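PDB 1M1S: WR4 from Caenorhabditis elegans, which is of unknown function but is a sperm-specific member of the major sperm protein family, probably acting in nematode sperm. Local coordinates for residues E49-R54 and K78-V83. Residues are numbered along the deposited sequence; the frame is centred on the assembly and turned at random.
Sequences EHYRVR and KEDKIV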
ATOM      1  N   GLU A  49      -3.047  13.376   6.759  1.00 35.00           N
ATOM      2  CA  GLU A  49      -2.775  14.764   7.103  1.00 35.00           C
ATOM      3  C   GLU A  49      -1.314  15.110   7.382  1.00 35.00           C
ATOM      4  O   GLU A  49      -0.991  16.279   7.568  1.00 35.00           O
ATOM      5  CB  GLU A  49      -3.649  15.161   8.288  1.00 35.00           C
ATOM      6  CG  GLU A  49      -3.506  16.586   8.790  1.00 35.00           C
ATOM      7  CD  GLU A  49      -3.807  16.655  10.271  1.00 35.00           C
ATOM      8  OE1 GLU A  49      -4.609  15.811  10.733  1.00 35.00           O
ATOM      9  OE2 GLU A  49      -3.228  17.504  10.982  1.00 35.00           O
ATOM     10  N   HIS A  50      -0.460  14.099   7.510  1.00 35.00           N
ATOM     11  CA  HIS A  50       0.981  14.304   7.700  1.00 35.00           C
ATOM     12  C   HIS A  50       1.569  13.373   6.652  1.00 35.00           C
ATOM     13  O   HIS A  50       2.731  13.465   6.289  1.00 35.00           O
ATOM     14  CB  HIS A  50       1.485  13.862   9.071  1.00 35.00           C
ATOM     15  CG  HIS A  50       0.840  14.561  10.230  1.00 35.00           C
ATOM     16  ND1 HIS A  50       0.918  15.940  10.409  1.00 35.00           N
ATOM     17  CD2 HIS A  50       0.089  14.093  11.227  1.00 35.00           C
ATOM     18  CE1 HIS A  50       0.204  16.259  11.470  1.00 35.00           C
ATOM     19  NE2 HIS A  50      -0.310  15.168  11.997  1.00 35.00           N
ATOM     20  N   TYR A  51       0.735  12.458   6.174  1.00 35.00           N
ATOM     21  CA  TYR A  51       1.136  11.503   5.161  1.00 35.00           C
ATOM     22  C   TYR A  51       0.318  11.639   3.883  1.00 35.00           C
ATOM     23  O   TYR A  51      -0.875  11.932   3.922  1.00 35.00           O
ATOM     24  CB  TYR A  51       1.011  10.093   5.725  1.00 35.00           C
ATOM     25  CG  TYR A  51       2.032   9.820   6.797  1.00 35.00           C
ATOM     26  CD1 TYR A  51       1.687   9.812   8.151  1.00 35.00           C
ATOM     27  CD2 TYR A  51       3.361   9.582   6.458  1.00 35.00           C
ATOM     28  CE1 TYR A  51       2.655   9.576   9.137  1.00 35.00           C
ATOM     29  CE2 TYR A  51       4.320   9.350   7.433  1.00 35.00           C
ATOM     30  CZ  TYR A  51       3.965   9.345   8.764  1.00 35.00           C
ATOM     31  OH  TYR A  51       4.942   9.137   9.700  1.00 35.00           O
ATOM     32  N   ARG A  52       0.996  11.472   2.755  1.00 35.00           N
ATOM     33  CA  ARG A  52       0.399  11.538   1.435  1.00 35.00           C
ATOM     34  C   ARG A  52       0.921  10.324   0.689  1.00 35.00           C
ATOM     35  O   ARG A  52       2.050  10.315   0.191  1.00 35.00           O
ATOM     36  CB  ARG A  52       0.825  12.821   0.743  1.00 35.00           C
ATOM     37  CG  ARG A  52       0.639  12.843  -0.770  1.00 35.00           C
ATOM     38  CD  ARG A  52       1.187  14.164  -1.328  1.00 35.00           C
ATOM     39  NE  ARG A  52       1.931  14.048  -2.589  1.00 35.00           N
ATOM     40  CZ  ARG A  52       2.975  14.814  -2.915  1.00 35.00           C
ATOM     41  NH1 ARG A  52       3.403  15.753  -2.079  1.00 35.00           N
ATOM     42  NH2 ARG A  52       3.589  14.647  -4.081  1.00 35.00           N
ATOM     43  N   VAL A  53       0.094   9.283   0.671  1.00 35.00           N
ATOM     44  CA  VAL A  53       0.418   8.023   0.009  1.00 35.00           C
ATOM     45  C   VAL A  53      -0.197   7.941  -1.417  1.00 35.00           C
ATOM     46  O   VAL A  53      -1.296   8.452  -1.673  1.00 35.00           O
ATOM     47  CB  VAL A  53       0.047   6.839   0.927  1.00 35.00           C
ATOM     48  CG1 VAL A  53       0.613   5.545   0.412  1.00 35.00           C
ATOM     49  CG2 VAL A  53       0.572   7.099   2.292  1.00 35.00           C
ATOM     50  N   ARG A  54       0.562   7.382  -2.361  1.00 35.00           N
ATOM     51  CA  ARG A  54       0.136   7.275  -3.763  1.00 35.00           C
ATOM     52  C   ARG A  54       0.667   5.990  -4.390  1.00 35.00           C
ATOM     53  O   ARG A  54       1.836   5.661  -4.232  1.00 35.00           O
ATOM     54  CB  ARG A  54       0.670   8.465  -4.586  1.00 35.00           C
ATOM     55  CG  ARG A  54       0.347   9.837  -4.048  1.00 35.00           C
ATOM     56  CD  ARG A  54       0.441  10.889  -5.123  1.00 35.00           C
ATOM     57  NE  ARG A  54       0.128  12.221  -4.605  1.00 35.00           N
ATOM     58  CZ  ARG A  54      -1.032  12.575  -4.058  1.00 35.00           C
ATOM     59  NH1 ARG A  54      -2.018  11.696  -3.940  1.00 35.00           N
ATOM     60  NH2 ARG A  54      -1.196  13.814  -3.615  1.00 35.00           N
ATOM     61  N   LYS A  78       4.882  11.015  15.842  1.00 35.00           N
ATOM     62  CA  LYS A  78       4.053   9.902  16.288  1.00 35.00           C
ATOM     63  C   LYS A  78       4.118   8.767  15.281  1.00 35.00           C
ATOM     64  O   LYS A  78       4.778   8.859  14.255  1.00 35.00           O
ATOM     65  CB  LYS A  78       2.596  10.329  16.497  1.00 35.00           C
ATOM     66  CG  LYS A  78       1.842  10.645  15.240  1.00 35.00           C
ATOM     67  CD  LYS A  78       0.411  11.032  15.559  1.00 35.00           C
ATOM     68  CE  LYS A  78      -0.593   9.892  15.310  1.00 35.00           C
ATOM     69  NZ  LYS A  78      -0.478   8.703  16.199  1.00 35.00           N
ATOM     70  N   GLU A  79       3.430   7.687  15.594  1.00 35.00           N
ATOM     71  CA  GLU A  79       3.387   6.544  14.726  1.00 35.00           C
ATOM     72  C   GLU A  79       1.995   6.435  14.103  1.00 35.00           C
ATOM     73  O   GLU A  79       0.981   6.792  14.735  1.00 35.00           O
ATOM     74  CB  GLU A  79       3.771   5.302  15.526  1.00 35.00           C
ATOM     75  CG  GLU A  79       5.206   5.399  16.059  1.00 35.00           C
ATOM     76  CD  GLU A  79       5.684   4.169  16.817  1.00 35.00           C
ATOM     77  OE1 GLU A  79       4.948   3.152  16.886  1.00 35.00           O
ATOM     78  OE2 GLU A  79       6.813   4.233  17.358  1.00 35.00           O
ATOM     79  N   ASP A  80       1.968   6.008  12.838  1.00 35.00           N
ATOM     80  CA  ASP A  80       0.731   5.821  12.079  1.00 35.00           C
ATOM     81  C   ASP A  80       0.873   4.576  11.224  1.00 35.00           C
ATOM     82  O   ASP A  80       1.940   3.966  11.201  1.00 35.00           O
ATOM     83  CB  ASP A  80       0.474   7.039  11.205  1.00 35.00           C
ATOM     84  CG  ASP A  80      -0.067   8.196  11.988  1.00 35.00           C
ATOM     85  OD1 ASP A  80      -1.242   8.129  12.376  1.00 35.00           O
ATOM     86  OD2 ASP A  80       0.683   9.153  12.239  1.00 35.00           O
ATOM     87  N   LYS A  81      -0.177   4.185  10.511  1.00 35.00           N
ATOM     88  CA  LYS A  81      -0.063   2.994   9.667  1.00 35.00           C
ATOM     89  C   LYS A  81      -0.819   3.083   8.346  1.00 35.00           C
ATOM     90  O   LYS A  81      -1.721   3.909   8.169  1.00 35.00           O
ATOM     91  CB  LYS A  81      -0.539   1.749  10.411  1.00 35.00           C
ATOM     92  CG  LYS A  81      -2.010   1.809  10.788  1.00 35.00           C
ATOM     93  CD  LYS A  81      -2.509   0.503  11.315  1.00 35.00           C
ATOM     94  CE  LYS A  81      -3.831   0.706  11.972  1.00 35.00           C
ATOM     95  NZ  LYS A  81      -4.391  -0.618  12.239  1.00 35.00           N
ATOM     96  N   ILE A  82      -0.473   2.170   7.448  1.00 35.00           N
ATOM     97  CA  ILE A  82      -1.088   2.053   6.129  1.00 35.00           C
ATOM     98  C   ILE A  82      -1.446   0.582   6.008  1.00 35.00           C
ATOM     99  O   ILE A  82      -0.623  -0.280   6.324  1.00 35.00           O
ATOM    100  CB  ILE A  82      -0.080   2.384   5.008  1.00 35.00           C
ATOM    101  CG1 ILE A  82      -0.082   3.874   4.715  1.00 35.00           C
ATOM    102  CG2 ILE A  82      -0.369   1.576   3.747  1.00 35.00           C
ATOM    103  CD1 ILE A  82       1.039   4.255   3.841  1.00 35.00           C
ATOM    104  N   VAL A  83      -2.681   0.287   5.625  1.00 35.00           N
ATOM    105  CA  VAL A  83      -3.074  -1.104   5.474  1.00 35.00           C
ATOM    106  C   VAL A  83      -3.332  -1.368   4.012  1.00 35.00           C
ATOM    107  O   VAL A  83      -4.226  -0.765   3.424  1.00 35.00           O
ATOM    108  CB  VAL A  83      -4.347  -1.458   6.294  1.00 35.00           C
ATOM    109  CG1 VAL A  83      -4.635  -2.945   6.197  1.00 35.00           C
ATOM    110  CG2 VAL A  83      -4.144  -1.124   7.740  1.00 35.00           C
TER
HETATM  111  O   HOH W   1       3.487   9.033  12.148  1.00 35.00           O
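Val53 lays its CG2 methyl against the end of Ile82, CG2 to CD1 being 3.3 Å, tighter than a usual carbon-carbon contact. The other methyl, CG1, lies 3.7 Å from the same CD1, so the tip of the isoleucine rests against both branches of the valine, nearer CG2, and the two side chains meet end to end. The torsions account for this: chi1 of -168° sets CG2 of Val53 opposite the carbonyl carbon and beside the backbone N, where it meets CD1, while the extended outer arm of Ile82 carries CD1 forward. Val43 of strand 38-45 touches both residues, and Leu113 of strand 107-115 also packs on Ile82. CA of Val53 and CA of Ile82 are 8.7 Å apart, and CA of Tyr51 and CA of Asp80 are 9.0 Å apart, far too wide for paired neighbours. These separations fit strands 51-60 and 79-89 facing each other across the interior of the immunoglobulin-like beta-sandwich of major sperm proteins, joined here by side chains. Two residues earlier on each strand the contact turns polar. The Tyr51 ring presents its edge to Asp80, with CE1 3.7 Å from OD2 and the carboxylate plane turned 70° from that of the ring. A water lying near the ring plane completes the link: it is 2.8 Å from both Tyr51 OH and Asp80 OD2, and Lys78 O is also within its reach. Asp80 is also held from its own side of the sandwich, since OD1 is hydrogen-bonded to Ser46 OG and Asn47 adds a weak bond to OD2. The ring of Tyr20 also meets that of Tyr51, with planes inclined at about 55°.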